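Local coordinates for protein Non-ribosomal peptide synthetase (Streptomyces halstedii, PDB 3WV4) that forms the N-terminal part of a non-ribosomal peptide synthetase protein and has the fold of the AMP-binding enzyme family (ANL clan), at residues N226-Y231 and I348-P353; I287-A292 and A317-V322; R310-S315 and A334-M339. All blocks are in the same frame, centred on the assembly; numbering follows the deposited sequence.

Contact 1 (N226-Y231 and I348-P353); sequences NAVLGY and ISIMPP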
loop_
_atom_site.group_PDB
_atom_site.type_symbol
_atom_site.label_atom_id
_atom_site.label_comp_id
_atom_site.label_asym_id
_atom_site.label_seq_id
_atom_site.Cartn_x
_atom_site.Cartn_y
_atom_site.Cartn_z
ATOM N N ASN A 226 1.233 10.325 -5.864
ATOM C CA ASN A 226 0.388 10.558 -7.023
ATOM C C ASN A 226 0.672 11.883 -7.693
ATOM O O ASN A 226 0.590 11.961 -8.919
ATOM C CB ASN A 226 -1.100 10.497 -6.754
ATOM C CG ASN A 226 -1.849 10.308 -8.055
ATOM O OD1 ASN A 226 -1.393 9.605 -8.952
ATOM N ND2 ASN A 226 -2.872 11.035 -8.228
ATOM N N ALA A 227 1.126 12.879 -6.934
ATOM C CA ALA A 227 1.548 14.172 -7.571
ATOM C C ALA A 227 2.702 13.908 -8.528
ATOM O O ALA A 227 2.890 14.624 -9.495
ATOM C CB ALA A 227 1.986 15.158 -6.512
ATOM N N VAL A 228 3.535 12.908 -8.243
ATOM C CA VAL A 228 4.644 12.572 -9.169
ATOM C C VAL A 228 4.193 11.610 -10.302
ATOM O O VAL A 228 4.519 11.804 -11.440
ATOM C CB VAL A 228 5.897 11.972 -8.475
ATOM C CG1 VAL A 228 7.058 11.944 -9.439
ATOM C CG2 VAL A 228 6.316 12.737 -7.269
ATOM N N LEU A 229 3.396 10.598 -9.991
ATOM C CA LEU A 229 3.075 9.555 -10.934
ATOM C C LEU A 229 1.872 9.864 -11.795
ATOM O O LEU A 229 1.808 9.423 -12.919
ATOM C CB LEU A 229 2.783 8.243 -10.195
ATOM C CG LEU A 229 3.952 7.575 -9.448
ATOM C CD1 LEU A 229 3.561 6.200 -8.853
ATOM C CD2 LEU A 229 5.176 7.453 -10.366
ATOM N N GLY A 230 0.902 10.582 -11.259
ATOM C CA GLY A 230 -0.209 11.137 -12.075
ATOM C C GLY A 230 -1.221 10.105 -12.473
ATOM O O GLY A 230 -1.582 10.040 -13.630
ATOM N N TYR A 231 -1.621 9.218 -11.561
ATOM C CA TYR A 231 -2.771 8.347 -11.865
ATOM C C TYR A 231 -3.973 9.266 -12.065
ATOM O O TYR A 231 -4.016 10.329 -11.497
ATOM C CB TYR A 231 -3.124 7.365 -10.749
ATOM C CG TYR A 231 -2.206 6.173 -10.561
ATOM C CD1 TYR A 231 -0.933 6.355 -10.039
ATOM C CD2 TYR A 231 -2.629 4.864 -10.759
ATOM C CE1 TYR A 231 -0.104 5.309 -9.764
ATOM C CE2 TYR A 231 -1.752 3.765 -10.494
ATOM C CZ TYR A 231 -0.494 4.004 -9.970
ATOM O OH TYR A 231 0.488 2.960 -9.702
ATOM N N ILE A 348 10.312 7.198 -0.340
ATOM C CA ILE A 348 11.312 8.238 -0.131
ATOM C C ILE A 348 11.539 9.097 -1.346
ATOM O O ILE A 348 11.610 10.344 -1.223
ATOM C CB ILE A 348 12.656 7.621 0.293
ATOM C CG1 ILE A 348 12.388 7.078 1.690
ATOM C CG2 ILE A 348 13.762 8.669 0.288
ATOM C CD1 ILE A 348 13.402 6.184 2.357
ATOM N N SER A 349 11.734 8.452 -2.483
ATOM C CA SER A 349 12.071 9.161 -3.690
ATOM C C SER A 349 11.404 8.495 -4.852
ATOM O O SER A 349 11.129 7.253 -4.827
ATOM C CB SER A 349 13.575 9.174 -3.942
ATOM O OG SER A 349 14.043 7.837 -4.262
ATOM N N ILE A 350 11.108 9.315 -5.853
ATOM C CA ILE A 350 10.583 8.861 -7.136
ATOM C C ILE A 350 11.260 9.636 -8.258
ATOM O O ILE A 350 11.467 10.804 -8.132
ATOM C CB ILE A 350 9.040 9.077 -7.246
ATOM C CG1 ILE A 350 8.323 8.294 -6.186
ATOM C CG2 ILE A 350 8.560 8.697 -8.645
ATOM C CD1 ILE A 350 6.793 8.493 -6.244
ATOM N N MET A 351 11.686 8.934 -9.298
ATOM C CA MET A 351 12.211 9.550 -10.464
ATOM C C MET A 351 11.030 9.967 -11.285
ATOM O O MET A 351 10.199 9.147 -11.679
ATOM C CB MET A 351 13.021 8.597 -11.308
ATOM C CG MET A 351 13.767 9.295 -12.436
ATOM S SD MET A 351 14.943 10.592 -11.828
ATOM C CE MET A 351 16.460 9.744 -11.721
ATOM N N PRO A 352 10.970 11.250 -11.608
ATOM C CA PRO A 352 9.816 11.652 -12.399
ATOM C C PRO A 352 9.754 10.943 -13.756
ATOM O O PRO A 352 10.776 10.871 -14.422
ATOM C CB PRO A 352 10.043 13.162 -12.595
ATOM C CG PRO A 352 10.775 13.597 -11.388
ATOM C CD PRO A 352 11.667 12.409 -10.998
ATOM N N PRO A 353 8.543 10.507 -14.191
ATOM C CA PRO A 353 8.357 9.763 -15.440
ATOM C C PRO A 353 9.013 10.381 -16.627
ATOM O O PRO A 353 9.656 9.654 -17.432
ATOM C CB PRO A 353 6.842 9.730 -15.601
ATOM C CG PRO A 353 6.379 9.581 -14.235
ATOM C CD PRO A 353 7.329 10.434 -13.367
#
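The C-terminal end of helix 215-229 meets the end of strand 349-350 here, a helix-on-sheet contact in the alpha/beta fold of this AMP-binding family member. Strand 349-350 runs antiparallel to strand 335-340, and Ile348 and Ser349 both face Tyr340 across that pairing in a classic beta bulge. No hydrogen bond joins the two segments; branched aliphatic side chains and proline rings do the work. Val228 is central: its CG1 stands anti to the backbone N (chi1 -168°) and points toward Ile350 and the two prolines. It comes within 3.7 Å of Ile350 CG2, the two side chains sliding past each other in opposite directions, and lies 4.1 Å from Pro352 CA. Close beside Pro352, Pro353 CD lies 4.2 Å from Val228 CG1. The same ring carbon, Pro353 CD, sits 3.7 Å from Val228 O, so the proline packs on the backbone of the last helical turn as well as on the side chain. Leu229, more deeply buried, crosses Ile350 at about a right angle, bringing its CD2 to 4.0 Å from Ile350 CG2. That leucine also touches Met311 and Thr313, and therefore ties the helix to the sheet beyond this strand, while its CD1 lies in plane at the edge of the Tyr231 ring. The helix stops just past Leu229. Gly230 takes a positive phi of 75°, a conformation that a residue without CB adopts easily, and its N donates to Asn226 O. Asn226 suits the closing turn because its short amide can reach forward beyond the end of the helix: a lone pair of OD1, in the carbonyl plane, accepts a bent hydrogen bond of 2.6 Å from Tyr231 N.

Contact 2 (I287-A292 and A317-V322); sequences IVPSLA and AALPQV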
loop_
_atom_site.group_PDB
_atom_site.type_symbol
_atom_site.label_atom_id
_atom_site.label_comp_id
_atom_site.label_asym_id
_atom_site.label_seq_id
_atom_site.Cartn_x
_atom_site.Cartn_y
_atom_site.Cartn_z
ATOM N N ILE A 287 5.216 -3.096 -10.611
ATOM C CA ILE A 287 5.998 -4.313 -10.793
ATOM C C ILE A 287 7.141 -4.420 -9.777
ATOM O O ILE A 287 7.464 -3.465 -9.062
ATOM C CB ILE A 287 6.674 -4.347 -12.197
ATOM C CG1 ILE A 287 7.548 -3.101 -12.371
ATOM C CG2 ILE A 287 5.634 -4.432 -13.300
ATOM C CD1 ILE A 287 8.546 -3.226 -13.497
ATOM N N VAL A 288 7.764 -5.593 -9.809
ATOM C CA VAL A 288 8.968 -5.952 -9.086
ATOM C C VAL A 288 9.862 -6.664 -10.124
ATOM O O VAL A 288 9.344 -7.169 -11.136
ATOM C CB VAL A 288 8.520 -6.877 -7.920
ATOM C CG1 VAL A 288 9.656 -7.655 -7.306
ATOM C CG2 VAL A 288 7.791 -6.086 -6.861
ATOM N N PRO A 289 11.216 -6.649 -9.944
ATOM C CA PRO A 289 12.061 -7.252 -10.990
ATOM C C PRO A 289 11.572 -8.611 -11.496
ATOM O O PRO A 289 11.543 -8.844 -12.728
ATOM C CB PRO A 289 13.415 -7.358 -10.313
ATOM C CG PRO A 289 13.448 -6.123 -9.457
ATOM C CD PRO A 289 12.044 -6.001 -8.912
ATOM N N SER A 290 11.173 -9.477 -10.560
ATOM C CA SER A 290 10.799 -10.829 -10.913
ATOM C C SER A 290 9.566 -10.809 -11.820
ATOM O O SER A 290 9.593 -11.405 -12.882
ATOM C CB SER A 290 10.640 -11.729 -9.693
ATOM O OG SER A 290 9.424 -11.427 -9.020
ATOM N N LEU A 291 8.536 -10.061 -11.454
ATOM C CA LEU A 291 7.381 -9.873 -12.343
ATOM C C LEU A 291 7.703 -9.211 -13.703
ATOM O O LEU A 291 7.121 -9.564 -14.734
ATOM C CB LEU A 291 6.301 -9.059 -11.629
ATOM C CG LEU A 291 4.944 -8.931 -12.316
ATOM C CD1 LEU A 291 4.405 -10.276 -12.749
ATOM C CD2 LEU A 291 3.931 -8.235 -11.391
ATOM N N ALA A 292 8.601 -8.235 -13.715
ATOM C CA ALA A 292 8.982 -7.600 -14.993
ATOM C C ALA A 292 9.658 -8.590 -16.010
ATOM O O ALA A 292 9.303 -8.597 -17.199
ATOM C CB ALA A 292 9.878 -6.432 -14.717
ATOM N N ALA A 317 13.117 -3.208 -5.531
ATOM C CA ALA A 317 14.561 -3.434 -5.848
ATOM C C ALA A 317 14.973 -3.034 -7.250
ATOM O O ALA A 317 14.172 -3.005 -8.139
ATOM C CB ALA A 317 14.930 -4.900 -5.635
ATOM N N ALA A 318 16.246 -2.754 -7.424
ATOM C CA ALA A 318 16.807 -2.312 -8.668
ATOM C C ALA A 318 16.335 -3.131 -9.858
ATOM O O ALA A 318 16.359 -4.365 -9.865
ATOM C CB ALA A 318 18.337 -2.343 -8.583
ATOM N N LEU A 319 15.896 -2.420 -10.874
ATOM C CA LEU A 319 15.466 -3.016 -12.108
ATOM C C LEU A 319 16.663 -2.912 -13.040
ATOM O O LEU A 319 17.182 -1.815 -13.225
ATOM C CB LEU A 319 14.282 -2.203 -12.626
ATOM C CG LEU A 319 13.337 -2.852 -13.645
ATOM C CD1 LEU A 319 12.704 -4.126 -13.096
ATOM C CD2 LEU A 319 12.265 -1.833 -13.992
ATOM N N PRO A 320 17.158 -4.041 -13.571
ATOM C CA PRO A 320 18.377 -4.045 -14.372
ATOM C C PRO A 320 18.162 -3.509 -15.759
ATOM O O PRO A 320 17.021 -3.558 -16.268
ATOM C CB PRO A 320 18.772 -5.530 -14.444
ATOM C CG PRO A 320 17.504 -6.272 -14.169
ATOM C CD PRO A 320 16.643 -5.400 -13.313
ATOM N N GLN A 321 19.230 -3.006 -16.376
ATOM C CA GLN A 321 19.066 -2.289 -17.634
ATOM C C GLN A 321 18.342 -3.151 -18.650
ATOM O O GLN A 321 17.475 -2.668 -19.369
ATOM C CB GLN A 321 20.385 -1.838 -18.221
ATOM C CG GLN A 321 20.244 -0.812 -19.342
ATOM C CD GLN A 321 19.463 0.407 -18.883
ATOM O OE1 GLN A 321 19.607 0.851 -17.749
ATOM N NE2 GLN A 321 18.577 0.907 -19.728
ATOM N N VAL A 322 18.700 -4.424 -18.681
ATOM C CA VAL A 322 18.190 -5.323 -19.707
ATOM C C VAL A 322 16.687 -5.503 -19.633
ATOM O O VAL A 322 16.055 -5.641 -20.665
ATOM C CB VAL A 322 18.809 -6.710 -19.658
ATOM C CG1 VAL A 322 19.729 -6.901 -20.844
ATOM C CG2 VAL A 322 19.547 -6.933 -18.347
#
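No aromatic ring takes part, and the one side-chain ring at the heart of this contact is the puckered pyrrolidine of Pro289. Leu319 CD1 lies over one of its faces, 3.8 Å from Pro289 CA and slightly farther from CG. From the same side, but obliquely, two backbone carbonyls close on the CG corner of the ring: Pro289 CG is 3.4 Å from Ala318 O, and Ala317 O is nearly as close. The CG methylene meets both oxygens in van der Waals contact, and Ala317 O also accepts a hydrogen bond from Asn314 ND2. The methyl of Ala317 adds a looser touch, its CB 4.3 Å from Pro289 CG. Pro289 opens helix 289-300, directly after the N-cap residue Val288; proline fits this first turn, where a backbone N-H is not required. The helix connects parallel strands 284-287 and 311-314 as a beta-alpha-beta crossover, and the partner segment leads out of strand 311-314 into helix 321-330, so the contact joins the starts of two successive helices of the alpha/beta sheet. Leu319 is the main partner of the proline. With CG anti to the backbone N (chi1 -160°), it extends toward the segment 287-292 and divides its two methyls between different neighbours. CD2 takes Ile287, whose CG1 occupies the crowded position between backbone N and carbonyl carbon (chi1 57°); the two chains cross at about a right angle, with Ile287 CD1 4.0 Å from Leu319 CD2. CD1 rests against both the proline and Ala292, a residue small enough to admit it, with Ala292 CB 4.0 Å from Leu319 CD1.

Contact 3 (R310-S315 and A334-M339); sequences RMFTNS and AQVVRM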
loop_
_atom_site.group_PDB
_atom_site.type_symbol
_atom_site.label_atom_id
_atom_site.label_comp_id
_atom_site.label_asym_id
_atom_site.label_seq_id
_atom_site.Cartn_x
_atom_site.Cartn_y
_atom_site.Cartn_z
ATOM N N ARG A 310 0.755 2.306 -20.083
ATOM C CA ARG A 310 1.479 3.562 -20.118
ATOM C C ARG A 310 2.532 3.755 -19.022
ATOM O O ARG A 310 3.403 4.642 -19.131
ATOM C CB ARG A 310 0.492 4.740 -20.136
ATOM C CG ARG A 310 -0.106 5.141 -18.788
ATOM C CD ARG A 310 -1.150 6.270 -18.989
ATOM N NE ARG A 310 -1.667 6.737 -17.711
ATOM C CZ ARG A 310 -1.075 7.667 -16.936
ATOM N NH1 ARG A 310 0.015 8.279 -17.316
ATOM N NH2 ARG A 310 -1.604 8.018 -15.800
ATOM N N MET A 311 2.493 2.958 -17.967
ATOM C CA MET A 311 3.508 3.096 -16.897
ATOM C C MET A 311 3.686 1.829 -16.118
ATOM O O MET A 311 2.700 1.144 -15.814
ATOM C CB MET A 311 3.131 4.198 -15.897
ATOM C CG MET A 311 4.271 4.650 -14.996
ATOM S SD MET A 311 3.811 6.039 -13.934
ATOM C CE MET A 311 3.421 7.285 -15.175
ATOM N N PHE A 312 4.950 1.503 -15.869
ATOM C CA PHE A 312 5.375 0.520 -14.927
ATOM C C PHE A 312 6.070 1.234 -13.775
ATOM O O PHE A 312 6.957 2.073 -14.018
ATOM C CB PHE A 312 6.413 -0.414 -15.531
ATOM C CG PHE A 312 5.895 -1.207 -16.663
ATOM C CD1 PHE A 312 5.118 -2.332 -16.440
ATOM C CD2 PHE A 312 6.156 -0.816 -17.982
ATOM C CE1 PHE A 312 4.613 -3.067 -17.504
ATOM C CE2 PHE A 312 5.634 -1.551 -19.057
ATOM C CZ PHE A 312 4.849 -2.683 -18.810
ATOM N N THR A 313 5.699 0.880 -12.550
ATOM C CA THR A 313 6.321 1.471 -11.402
ATOM C C THR A 313 6.989 0.368 -10.561
ATOM O O THR A 313 6.359 -0.599 -10.177
ATOM C CB THR A 313 5.337 2.305 -10.571
ATOM O OG1 THR A 313 4.310 1.509 -10.029
ATOM C CG2 THR A 313 4.674 3.278 -11.430
ATOM N N ASN A 314 8.250 0.588 -10.248
ATOM C CA ASN A 314 9.042 -0.393 -9.590
ATOM C C ASN A 314 9.470 0.175 -8.265
ATOM O O ASN A 314 10.130 1.230 -8.202
ATOM C CB ASN A 314 10.270 -0.756 -10.417
ATOM C CG ASN A 314 11.061 -1.904 -9.791
ATOM O OD1 ASN A 314 10.569 -3.023 -9.706
ATOM N ND2 ASN A 314 12.268 -1.635 -9.379
ATOM N N SER A 315 9.054 -0.519 -7.205
ATOM C CA SER A 315 9.615 -0.310 -5.886
ATOM C C SER A 315 10.390 -1.617 -5.620
ATOM O O SER A 315 10.912 -2.243 -6.555
ATOM C CB SER A 315 8.512 0.070 -4.833
ATOM O OG SER A 315 7.326 -0.716 -4.910
ATOM N N ALA A 334 5.142 3.062 -22.767
ATOM C CA ALA A 334 5.057 2.937 -21.362
ATOM C C ALA A 334 6.331 3.473 -20.757
ATOM O O ALA A 334 7.397 3.224 -21.276
ATOM C CB ALA A 334 4.806 1.473 -20.941
ATOM N N GLN A 335 6.195 4.209 -19.659
ATOM C CA GLN A 335 7.334 4.776 -18.913
ATOM C C GLN A 335 7.710 3.848 -17.786
ATOM O O GLN A 335 6.845 3.179 -17.252
ATOM C CB GLN A 335 6.942 6.142 -18.348
ATOM C CG GLN A 335 6.723 7.130 -19.480
ATOM C CD GLN A 335 6.105 8.428 -19.035
ATOM O OE1 GLN A 335 5.016 8.468 -18.416
ATOM N NE2 GLN A 335 6.711 9.501 -19.450
ATOM N N VAL A 336 8.998 3.726 -17.495
ATOM C CA VAL A 336 9.500 2.780 -16.508
ATOM C C VAL A 336 10.127 3.565 -15.392
ATOM O O VAL A 336 11.150 4.245 -15.562
ATOM C CB VAL A 336 10.537 1.864 -17.124
ATOM C CG1 VAL A 336 11.122 0.957 -16.046
ATOM C CG2 VAL A 336 9.938 1.061 -18.248
ATOM N N VAL A 337 9.434 3.587 -14.273
ATOM C CA VAL A 337 9.624 4.598 -13.253
ATOM C C VAL A 337 10.320 4.026 -12.031
ATOM O O VAL A 337 9.804 3.074 -11.451
ATOM C CB VAL A 337 8.276 5.194 -12.834
ATOM C CG1 VAL A 337 8.473 6.158 -11.701
ATOM C CG2 VAL A 337 7.596 5.850 -14.047
ATOM N N ARG A 338 11.476 4.602 -11.668
ATOM C CA ARG A 338 12.190 4.117 -10.525
ATOM C C ARG A 338 11.741 4.805 -9.278
ATOM O O ARG A 338 11.437 6.004 -9.287
ATOM C CB ARG A 338 13.706 4.256 -10.715
ATOM C CG ARG A 338 14.330 3.348 -11.817
ATOM C CD ARG A 338 14.865 4.164 -13.026
ATOM N NE ARG A 338 15.909 5.097 -12.676
ATOM C CZ ARG A 338 16.299 6.177 -13.357
ATOM N NH1 ARG A 338 15.709 6.619 -14.452
ATOM N NH2 ARG A 338 17.344 6.847 -12.893
ATOM N N MET A 339 11.733 4.062 -8.176
ATOM C CA MET A 339 11.293 4.569 -6.881
ATOM C C MET A 339 12.131 3.929 -5.789
ATOM O O MET A 339 12.651 2.861 -5.979
ATOM C CB MET A 339 9.816 4.210 -6.646
ATOM C CG MET A 339 8.950 4.568 -7.856
ATOM S SD MET A 339 7.213 4.570 -7.537
ATOM C CE MET A 339 7.009 2.834 -7.247
HETATM O O HOH W 1 2.771 7.089 -19.103
#
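Side chains on both faces of a parallel strand pair carry this contact, the strands of the beta-alpha-beta unit 311-314, 321-330, 335-340 running 18° apart. On one face Met311 crosses Val337 obliquely: its CG, anti to the backbone N, lies 3.7 Å from Val337 CG2, and the chain then bends at chi3 so that CE approaches Gln335 OE1. Farther along, Met339 also bends at its thioether and slants across Thr313, with Met339 CE 3.8 Å from Thr313 CB; the unbranched methionines conform to beta-branched neighbours. On the opposite face the Phe312 ring leans obliquely against Ala334, whose CB is 3.7 Å from Phe312 CE2. Between the faces runs the parallel ladder. Phe312 N donates to Gln335 O at 2.9 Å, nearly along the C=O axis, and Val337 N returns the bond to Phe312 O. Gln335 N instead reaches Arg310 O from above the carbonyl plane. That oxygen also accepts a hydrogen bond from a water 2.5 Å from Arg310 O, which donates to Gln335 OE1 too, while the Arg310 guanidinium forms a salt bridge with Asp235. Strand 284-287 pairs with the other edge of strand 311-314. Helix 215-229 packs on the Met311, Thr313 and Val337 face through Leu229, and helix 289-300 on the Phe312 and Asn314 face through Leu295 and Pro289.

How the contacts relate
Contact 3 is the buried core of the group, a strand pair held by backbone hydrogen bonds and apolar packing; contacts 1 and 2 are only partly buried and have no hydrogen bond between their own segments. Contact 1 lies about 9 Å from contact 3, centre to centre, and shares its sheet: Met351 N probably bonds to Arg338 O, and Gly230 O to Arg310 NH2. Contact 2, about 10 Å from contact 3 between centres, includes exposed alanines and the turns that leave strands 284-287 and 311-314, with Ile287 N probably bonded to Thr313 O. Contacts 1 and 2 do not touch. Prolines meet aliphatic groups and carbonyls in both, at a helix end in contact 1 and helix starts in contact 2.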